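Local coordinates for chitinase (Thermococcus kodakarensis KOD1, PDB 5DHD), which hydrolyses chitin as a chitinase with two catalytic domains and, through the chitin-binding domain described here, probably holds onto the polysaccharide, at residues 25-28 / 29-33; 89-93 / 94-98. All coordinates share one frame; numbering follows the deposited sequence.

Interaction 1 (25-28 / 29-33). With PE3 (3,6,9,12,15,18,21,24,27,30,33,36,39-tridecaoxahentetracontane-1,41-diol), chain G.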
ATOM      1  N   LEU A  25      -4.111   6.783  -3.247  1.00 14.10           N
ATOM      2  CA  LEU A  25      -5.442   6.380  -2.845  1.00 12.44           C
ATOM      3  C   LEU A  25      -6.412   7.514  -3.138  1.00 15.31           C
ATOM      4  O   LEU A  25      -6.202   8.650  -2.724  1.00 18.54           O
ATOM      5  CB  LEU A  25      -5.497   6.043  -1.349  1.00 14.12           C
ATOM      6  CG  LEU A  25      -4.444   5.067  -0.829  1.00 12.84           C
ATOM      7  CD1 LEU A  25      -4.647   4.868   0.683  1.00 15.75           C
ATOM      8  CD2 LEU A  25      -4.534   3.707  -1.565  1.00 15.06           C
ATOM      9  N   ASN A  26      -7.464   7.185  -3.868  0.50 14.11           N
ATOM     10  CA  ASN A  26      -8.489   8.142  -4.231  0.50 15.29           C
ATOM     11  C   ASN A  26      -9.711   7.727  -3.413  0.50 15.96           C
ATOM     12  O   ASN A  26     -10.504   6.924  -3.864  0.50 15.63           O
ATOM     13  CB  ASN A  26      -8.734   8.018  -5.736  0.50 13.59           C
ATOM     14  CG  ASN A  26      -9.968   8.745  -6.186  0.50 18.17           C
ATOM     15  OD1 ASN A  26     -10.260   9.833  -5.711  0.50 21.76           O
ATOM     16  ND2 ASN A  26     -10.695   8.149  -7.128  0.50 25.06           N
ATOM     17  N   LEU A  27      -9.822   8.270  -2.197  1.00 16.97           N
ATOM     18  CA  LEU A  27     -10.905   7.914  -1.290  1.00 15.24           C
ATOM     19  C   LEU A  27     -12.139   8.802  -1.268  1.00 16.35           C
ATOM     20  O   LEU A  27     -13.205   8.356  -0.842  1.00 19.28           O
ATOM     21  CB  LEU A  27     -10.322   7.810   0.123  1.00 17.81           C
ATOM     22  CG  LEU A  27      -9.014   7.007   0.205  1.00 17.17           C
ATOM     23  CD1 LEU A  27      -8.517   7.038   1.656  1.00 18.20           C
ATOM     24  CD2 LEU A  27      -9.218   5.550  -0.276  1.00 16.95           C
ATOM     25  N   GLY A  28     -11.999  10.048  -1.710  1.00 17.20           N
ATOM     26  CA  GLY A  28     -13.134  10.957  -1.714  1.00 19.22           C
ATOM     27  C   GLY A  28     -13.431  11.555  -0.349  1.00 22.10           C
ATOM     28  O   GLY A  28     -14.387  12.316  -0.192  1.00 23.86           O
ATOM     29  N   GLY A  29     -12.611  11.206   0.638  1.00 18.35           N
ATOM     30  CA  GLY A  29     -12.788  11.714   1.987  1.00 17.51           C
ATOM     31  C   GLY A  29     -11.646  11.243   2.865  1.00 17.30           C
ATOM     32  O   GLY A  29     -10.754  10.542   2.385  1.00 17.40           O
ATOM     33  N   THR A  30     -11.662  11.615   4.143  1.00 15.24           N
ATOM     34  CA  THR A  30     -10.606  11.207   5.066  1.00 15.11           C
ATOM     35  C   THR A  30     -11.003   9.940   5.818  1.00 18.14           C
ATOM     36  O   THR A  30     -12.065   9.876   6.449  1.00 18.14           O
ATOM     37  CB  THR A  30     -10.266  12.320   6.070  1.00 17.32           C
ATOM     38  OG1 THR A  30     -11.479  12.748   6.719  1.00 19.83           O
ATOM     39  CG2 THR A  30      -9.627  13.515   5.359  1.00 18.53           C
ATOM     40  N   TYR A  31     -10.138   8.932   5.750  1.00 15.67           N
ATOM     41  CA  TYR A  31     -10.394   7.644   6.384  1.00 14.57           C
ATOM     42  C   TYR A  31      -9.146   7.059   7.017  1.00 17.77           C
ATOM     43  O   TYR A  31      -8.022   7.423   6.666  1.00 16.90           O
ATOM     44  CB  TYR A  31     -10.845   6.627   5.327  1.00 17.83           C
ATOM     45  CG  TYR A  31     -12.145   6.939   4.642  1.00 16.25           C
ATOM     46  CD1 TYR A  31     -13.352   6.470   5.167  1.00 17.72           C
ATOM     47  CD2 TYR A  31     -12.183   7.701   3.470  1.00 18.98           C
ATOM     48  CE1 TYR A  31     -14.563   6.747   4.546  1.00 17.20           C
ATOM     49  CE2 TYR A  31     -13.400   7.987   2.839  1.00 16.30           C
ATOM     50  CZ  TYR A  31     -14.584   7.499   3.394  1.00 17.50           C
ATOM     51  OH  TYR A  31     -15.802   7.776   2.793  1.00 20.04           O
ATOM     52  N   ASP A  32      -9.351   6.138   7.950  1.00 18.92           N
ATOM     53  CA  ASP A  32      -8.233   5.449   8.567  1.00 18.85           C
ATOM     54  C   ASP A  32      -8.053   4.219   7.685  1.00 20.95           C
ATOM     55  O   ASP A  32      -8.388   3.097   8.063  1.00 21.37           O
ATOM     56  CB  ASP A  32      -8.576   5.049  10.005  1.00 24.69           C
ATOM     57  CG  ASP A  32      -8.693   6.263  10.917  1.00 23.85           C
ATOM     58  OD1 ASP A  32      -7.778   7.094  10.882  1.00 26.93           O
ATOM     59  OD2 ASP A  32      -9.683   6.380  11.660  1.00 37.00           O
ATOM     60  N   TRP A  33      -7.542   4.451   6.481  1.00 15.31           N
ATOM     61  CA  TRP A  33      -7.340   3.367   5.535  1.00 14.58           C
ATOM     62  C   TRP A  33      -6.274   2.379   5.968  1.00 12.93           C
ATOM     63  O   TRP A  33      -5.411   2.683   6.797  1.00 13.97           O
ATOM     64  CB  TRP A  33      -7.006   3.938   4.150  1.00 14.27           C
ATOM     65  CG  TRP A  33      -5.886   4.963   4.108  1.00 13.45           C
ATOM     66  CD1 TRP A  33      -6.022   6.318   4.055  1.00 13.27           C
ATOM     67  CD2 TRP A  33      -4.479   4.689   4.016  1.00 13.02           C
ATOM     68  NE1 TRP A  33      -4.779   6.912   3.919  1.00 12.81           N
ATOM     69  CE2 TRP A  33      -3.821   5.929   3.897  1.00 11.51           C
ATOM     70  CE3 TRP A  33      -3.714   3.509   4.014  1.00 13.57           C
ATOM     71  CZ2 TRP A  33      -2.421   6.033   3.780  1.00 13.84           C
ATOM     72  CZ3 TRP A  33      -2.323   3.606   3.895  1.00 13.39           C
ATOM     73  CH2 TRP A  33      -1.695   4.859   3.782  1.00 12.76           C
TER
HETATM   74  O31 PE3 G 806     -13.503   6.983  -4.693  1.00 50.40           O
HETATM   75  C30 PE3 G 806     -13.427   6.661  -6.083  1.00 57.62           C
HETATM   76  C29 PE3 G 806     -13.502   5.144  -6.260  1.00 54.33           C
HETATM   77  O   HOH W   1     -15.654   8.981   0.331  1.00 34.42           O
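The connection between strand 19-26 and strand 34-39, a crossover from one sheet of this beta-sandwich domain to the other, folds back on itself so that Leu25 and Leu27 meet Trp33 and Tyr31. Leu25 sets a methyl squarely over one face of the indole: CD1 lies 3.5 Å from the centroid of the five-membered ring of Trp33, a CH-pi contact only 16° off the ring normal. Leu27 comes to the same ring obliquely, its CD1 3.5 Å from CD1 of Trp33. With its CG between the backbone N and the carbonyl carbon (chi1 51°), the Trp33 ring turns one face to Leu25 CD1, while NE1 is hydrogen-bonded to Asn68 O. Farther round the loop Tyr31 lies alongside Leu27, the two side chains running in opposite senses with Leu27 CB 3.8 Å from Tyr31 CD2. Past this apolar flank, a water donates a hydrogen bond to Leu27 O at 2.8 Å and is hydrogen-bonded to Tyr31 OH at 2.7 Å, where it lies in the ring plane. The loop illustrates how two arms without a direct hydrogen bond between them can be joined by apolar contacts and one water: methyl-to-ring packing and the bond from NE1 to Asn68 O together hold the indole, and the water ties the phenol to the main-chain carbonyl of Leu27, just past the end of the strand.

Interaction 2 (89-93 / 94-98); sequences YLYVD and GQLWD. With PE3 (3,6,9,12,15,18,21,24,27,30,33,36,39-tridecaoxahentetracontane-1,41-diol), chain E; PE3 (3,6,9,12,15,18,21,24,27,30,33,36,39-tridecaoxahentetracontane-1,41-diol), chain F.
A classic beta bulge interrupts the hairpin of strands 85-92 and 95-99, with Trp97 and Asp98 both set against Leu90. Leu90 N donates to Asp98 O at 2.9 Å, while Leu90 O takes the N-H of Trp97, a more bent bond with 142° at the hydrogen. Beyond the bulge, Val92 and Gln95 form a hydrogen-bonded pair closed by a type I' turn through Asp93 and Gly94. The two faces of the hairpin differ sharply. On one, Tyr91 lies between protein and polyether: Leu96 CD1 sits 3.9 Å from the centroid of the Tyr91 ring, and on the opposite face C14 of the bound PE3 of chain E stands 3.3 Å above the ring plane, over its centre. With CG anti to the backbone N (chi1 -179°) and chi2 near 62°, Leu96 lays CD1 against the face of Tyr91 and at the edge of the Tyr89 ring. Were Tyr91 replaced by an alanine, Leu96 CD1 would probably lose its aromatic cover and the polyether the flat surface it lies on. On the other face Val92 lies over one face of the Trp97 indole, its CB 3.5 Å from the centroid of the five-membered ring, a CH-pi contact. One water joins this end of the hairpin, donating to Val92 O and to Gln95 OE1 and accepting from Trp97 NE1 at 2.9 Å.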
ATOM      1  N   TYR A  89      -3.952  -4.823  -1.138  1.00 14.79           N
ATOM      2  CA  TYR A  89      -5.369  -4.703  -0.806  1.00 13.37           C
ATOM      3  C   TYR A  89      -5.652  -3.406  -0.059  1.00 13.54           C
ATOM      4  O   TYR A  89      -4.929  -3.056   0.871  1.00 15.80           O
ATOM      5  CB  TYR A  89      -5.800  -5.873   0.098  1.00 16.72           C
ATOM      6  CG  TYR A  89      -5.526  -7.245  -0.487  1.00 16.41           C
ATOM      7  CD1 TYR A  89      -6.450  -7.864  -1.334  1.00 19.80           C
ATOM      8  CD2 TYR A  89      -4.339  -7.909  -0.207  1.00 18.26           C
ATOM      9  CE1 TYR A  89      -6.184  -9.117  -1.883  1.00 21.52           C
ATOM     10  CE2 TYR A  89      -4.066  -9.156  -0.746  1.00 17.85           C
ATOM     11  CZ  TYR A  89      -4.995  -9.744  -1.577  1.00 21.15           C
ATOM     12  OH  TYR A  89      -4.716 -10.984  -2.084  1.00 24.45           O
ATOM     13  N   LEU A  90      -6.706  -2.704  -0.464  1.00 12.97           N
ATOM     14  CA  LEU A  90      -7.097  -1.467   0.208  1.00 12.90           C
ATOM     15  C   LEU A  90      -8.369  -1.710   1.010  1.00 14.26           C
ATOM     16  O   LEU A  90      -9.422  -2.024   0.451  1.00 14.16           O
ATOM     17  CB  LEU A  90      -7.343  -0.336  -0.787  1.00 13.70           C
ATOM     18  CG  LEU A  90      -8.004   0.930  -0.200  1.00 13.08           C
ATOM     19  CD1 LEU A  90      -7.099   1.613   0.834  1.00 15.17           C
ATOM     20  CD2 LEU A  90      -8.336   1.885  -1.355  1.00 14.56           C
ATOM     21  N   TYR A  91      -8.253  -1.565   2.325  1.00 13.84           N
ATOM     22  CA  TYR A  91      -9.377  -1.742   3.231  1.00 14.07           C
ATOM     23  C   TYR A  91      -9.751  -0.426   3.885  1.00 14.96           C
ATOM     24  O   TYR A  91      -8.890   0.308   4.365  1.00 16.39           O
ATOM     25  CB  TYR A  91      -9.058  -2.752   4.334  1.00 17.14           C
ATOM     26  CG  TYR A  91      -9.083  -4.186   3.868  1.00 17.11           C
ATOM     27  CD1 TYR A  91     -10.286  -4.898   3.812  1.00 19.04           C
ATOM     28  CD2 TYR A  91      -7.914  -4.826   3.443  1.00 15.77           C
ATOM     29  CE1 TYR A  91     -10.319  -6.218   3.341  1.00 20.85           C
ATOM     30  CE2 TYR A  91      -7.939  -6.151   2.971  1.00 19.16           C
ATOM     31  CZ  TYR A  91      -9.146  -6.829   2.926  1.00 23.34           C
ATOM     32  OH  TYR A  91      -9.188  -8.130   2.475  1.00 26.93           O
ATOM     33  N   VAL A  92     -11.044  -0.128   3.887  1.00 14.34           N
ATOM     34  CA  VAL A  92     -11.552   1.082   4.512  1.00 17.52           C
ATOM     35  C   VAL A  92     -12.752   0.664   5.351  1.00 22.15           C
ATOM     36  O   VAL A  92     -13.718   0.094   4.837  1.00 21.93           O
ATOM     37  CB  VAL A  92     -11.971   2.137   3.479  1.00 17.81           C
ATOM     38  CG1 VAL A  92     -12.626   3.345   4.203  1.00 21.15           C
ATOM     39  CG2 VAL A  92     -10.732   2.600   2.678  1.00 18.81           C
ATOM     40  N   ASP A  93     -12.664   0.935   6.649  1.00 23.60           N
ATOM     41  CA  ASP A  93     -13.716   0.589   7.593  1.00 26.55           C
ATOM     42  C   ASP A  93     -14.099  -0.888   7.517  1.00 27.19           C
ATOM     43  O   ASP A  93     -15.275  -1.245   7.609  1.00 28.32           O
ATOM     44  CB  ASP A  93     -14.927   1.506   7.387  1.00 29.30           C
ATOM     45  CG  ASP A  93     -14.598   2.973   7.683  1.00 31.91           C
ATOM     46  OD1 ASP A  93     -13.674   3.217   8.487  1.00 35.31           O
ATOM     47  OD2 ASP A  93     -15.249   3.883   7.127  1.00 33.59           O
ATOM     48  N   GLY A  94     -13.091  -1.739   7.340  1.00 26.63           N
ATOM     49  CA  GLY A  94     -13.314  -3.173   7.281  1.00 26.21           C
ATOM     50  C   GLY A  94     -13.754  -3.761   5.953  1.00 27.01           C
ATOM     51  O   GLY A  94     -13.873  -4.981   5.833  1.00 29.36           O
ATOM     52  N   GLN A  95     -14.001  -2.914   4.957  1.00 22.97           N
ATOM     53  CA  GLN A  95     -14.433  -3.398   3.649  1.00 21.33           C
ATOM     54  C   GLN A  95     -13.309  -3.302   2.627  1.00 20.03           C
ATOM     55  O   GLN A  95     -12.503  -2.370   2.667  1.00 19.59           O
ATOM     56  CB  GLN A  95     -15.605  -2.572   3.137  1.00 24.35           C
ATOM     57  CG  GLN A  95     -16.843  -2.616   4.010  1.00 34.68           C
ATOM     58  CD  GLN A  95     -18.019  -1.926   3.347  1.00 41.94           C
ATOM     59  OE1 GLN A  95     -18.317  -0.761   3.621  1.00 47.87           O
ATOM     60  NE2 GLN A  95     -18.684  -2.641   2.449  1.00 40.33           N
ATOM     61  N   LEU A  96     -13.272  -4.260   1.707  1.00 18.64           N
ATOM     62  CA  LEU A  96     -12.259  -4.263   0.659  1.00 16.75           C
ATOM     63  C   LEU A  96     -12.709  -3.310  -0.443  1.00 18.84           C
ATOM     64  O   LEU A  96     -13.602  -3.629  -1.232  1.00 20.22           O
ATOM     65  CB  LEU A  96     -12.062  -5.679   0.095  1.00 16.94           C
ATOM     66  CG  LEU A  96     -10.994  -5.769  -1.013  1.00 18.69           C
ATOM     67  CD1 LEU A  96      -9.628  -5.373  -0.482  1.00 19.15           C
ATOM     68  CD2 LEU A  96     -10.937  -7.202  -1.540  1.00 22.18           C
ATOM     69  N   TRP A  97     -12.096  -2.134  -0.488  1.00 14.49           N
ATOM     70  CA  TRP A  97     -12.441  -1.127  -1.484  1.00 15.20           C
ATOM     71  C   TRP A  97     -11.855  -1.381  -2.868  1.00 16.17           C
ATOM     72  O   TRP A  97     -12.518  -1.144  -3.880  1.00 17.14           O
ATOM     73  CB  TRP A  97     -12.010   0.267  -1.009  1.00 15.46           C
ATOM     74  CG  TRP A  97     -13.015   0.960  -0.137  1.00 15.08           C
ATOM     75  CD1 TRP A  97     -13.908   0.367   0.721  1.00 19.44           C
ATOM     76  CD2 TRP A  97     -13.221   2.366  -0.038  1.00 16.87           C
ATOM     77  NE1 TRP A  97     -14.671   1.336   1.341  1.00 18.79           N
ATOM     78  CE2 TRP A  97     -14.270   2.570   0.897  1.00 16.75           C
ATOM     79  CE3 TRP A  97     -12.627   3.476  -0.645  1.00 17.51           C
ATOM     80  CZ2 TRP A  97     -14.734   3.849   1.231  1.00 19.19           C
ATOM     81  CZ3 TRP A  97     -13.089   4.748  -0.315  1.00 18.88           C
ATOM     82  CH2 TRP A  97     -14.135   4.921   0.617  1.00 22.41           C
ATOM     83  N   ASP A  98     -10.618  -1.867  -2.915  1.00 14.06           N
ATOM     84  CA  ASP A  98      -9.965  -2.100  -4.194  1.00 15.72           C
ATOM     85  C   ASP A  98      -8.765  -3.009  -3.955  1.00 15.22           C
ATOM     86  O   ASP A  98      -8.317  -3.172  -2.820  1.00 14.30           O
ATOM     87  CB  ASP A  98      -9.519  -0.742  -4.779  1.00 15.03           C
ATOM     88  CG  ASP A  98      -9.447  -0.737  -6.307  1.00 15.38           C
ATOM     89  OD1 ASP A  98      -9.599  -1.821  -6.909  1.00 16.16           O
ATOM     90  OD2 ASP A  98      -9.245   0.354  -6.890  1.00 15.57           O
TER
HETATM   91  C18 PE3 E 804      -6.944  -9.960   4.831  0.50 26.51           C
HETATM   92  C17 PE3 E 804      -8.292  -9.519   5.385  0.50 30.59           C
HETATM   93  O16 PE3 E 804      -8.145  -8.158   5.753  0.50 32.17           O
HETATM   94  C15 PE3 E 804      -9.332  -7.604   6.284  0.50 35.69           C
HETATM   95  C14 PE3 E 804      -9.014  -6.166   6.647  0.50 39.97           C
HETATM   96  O13 PE3 E 804      -8.170  -6.229   7.785  0.50 35.27           O
HETATM   97  C12 PE3 E 804      -7.812  -4.905   8.131  0.50 38.34           C
HETATM   98  C11 PE3 E 804      -6.921  -4.960   9.367  0.50 39.32           C
HETATM   99  O10 PE3 E 804      -5.819  -5.836   9.198  0.50 46.47           O
HETATM  100  C9  PE3 E 804      -5.094  -5.744  10.422  0.50 44.67           C
HETATM  101  C8  PE3 E 804      -3.851  -6.623  10.457  0.50 43.38           C
HETATM  102  O7  PE3 E 804      -4.086  -7.849   9.781  0.50 36.56           O
HETATM  103  C6  PE3 E 804      -2.857  -8.562   9.850  0.50 43.09           C
HETATM  104  C5  PE3 E 804      -2.943  -9.935   9.180  0.50 37.41           C
HETATM  105  O4  PE3 E 804      -3.692  -9.853   7.976  0.50 41.88           O
HETATM  106  C30 PE3 F 805      -7.063  -8.450  -8.002  1.00 34.15           C
HETATM  107  C29 PE3 F 805      -6.324  -8.621  -6.676  1.00 29.36           C
HETATM  108  O28 PE3 F 805      -5.917  -9.973  -6.547  1.00 50.47           O
HETATM  109  C27 PE3 F 805      -5.229 -10.102  -5.300  1.00 45.88           C
HETATM  110  C26 PE3 F 805      -4.781 -11.554  -5.105  1.00 45.74           C
HETATM  111  O25 PE3 F 805      -3.639 -11.834  -5.923  1.00 40.88           O
HETATM  112  O   HOH W   2     -16.140   1.115   3.825  1.00 25.80           O

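How the interactions relate
Interactions 1 and 2 lie about 10 Å apart between centres and meet directly, so the loop at 25-33 and the hairpin at 89-98 pack as neighbours at one end of the domain. Tyr31 lies at the junction: its CD1 is 3.4 Å from Val92 CG1, and its ring meets that of Trp97 edge-to-face, with Tyr31 CZ 3.8 Å from Trp97 CH2. Leu27 O, the carbonyl that holds the water, also lies 3.6 Å from Trp97 CZ3. Leu90 extends the seam inward, touching Leu25, Leu27 and Trp33. The hairpin's other face carries Tyr91 and its polyether, an arrangement consistent with, though not proof of, an aromatic surface for chitin.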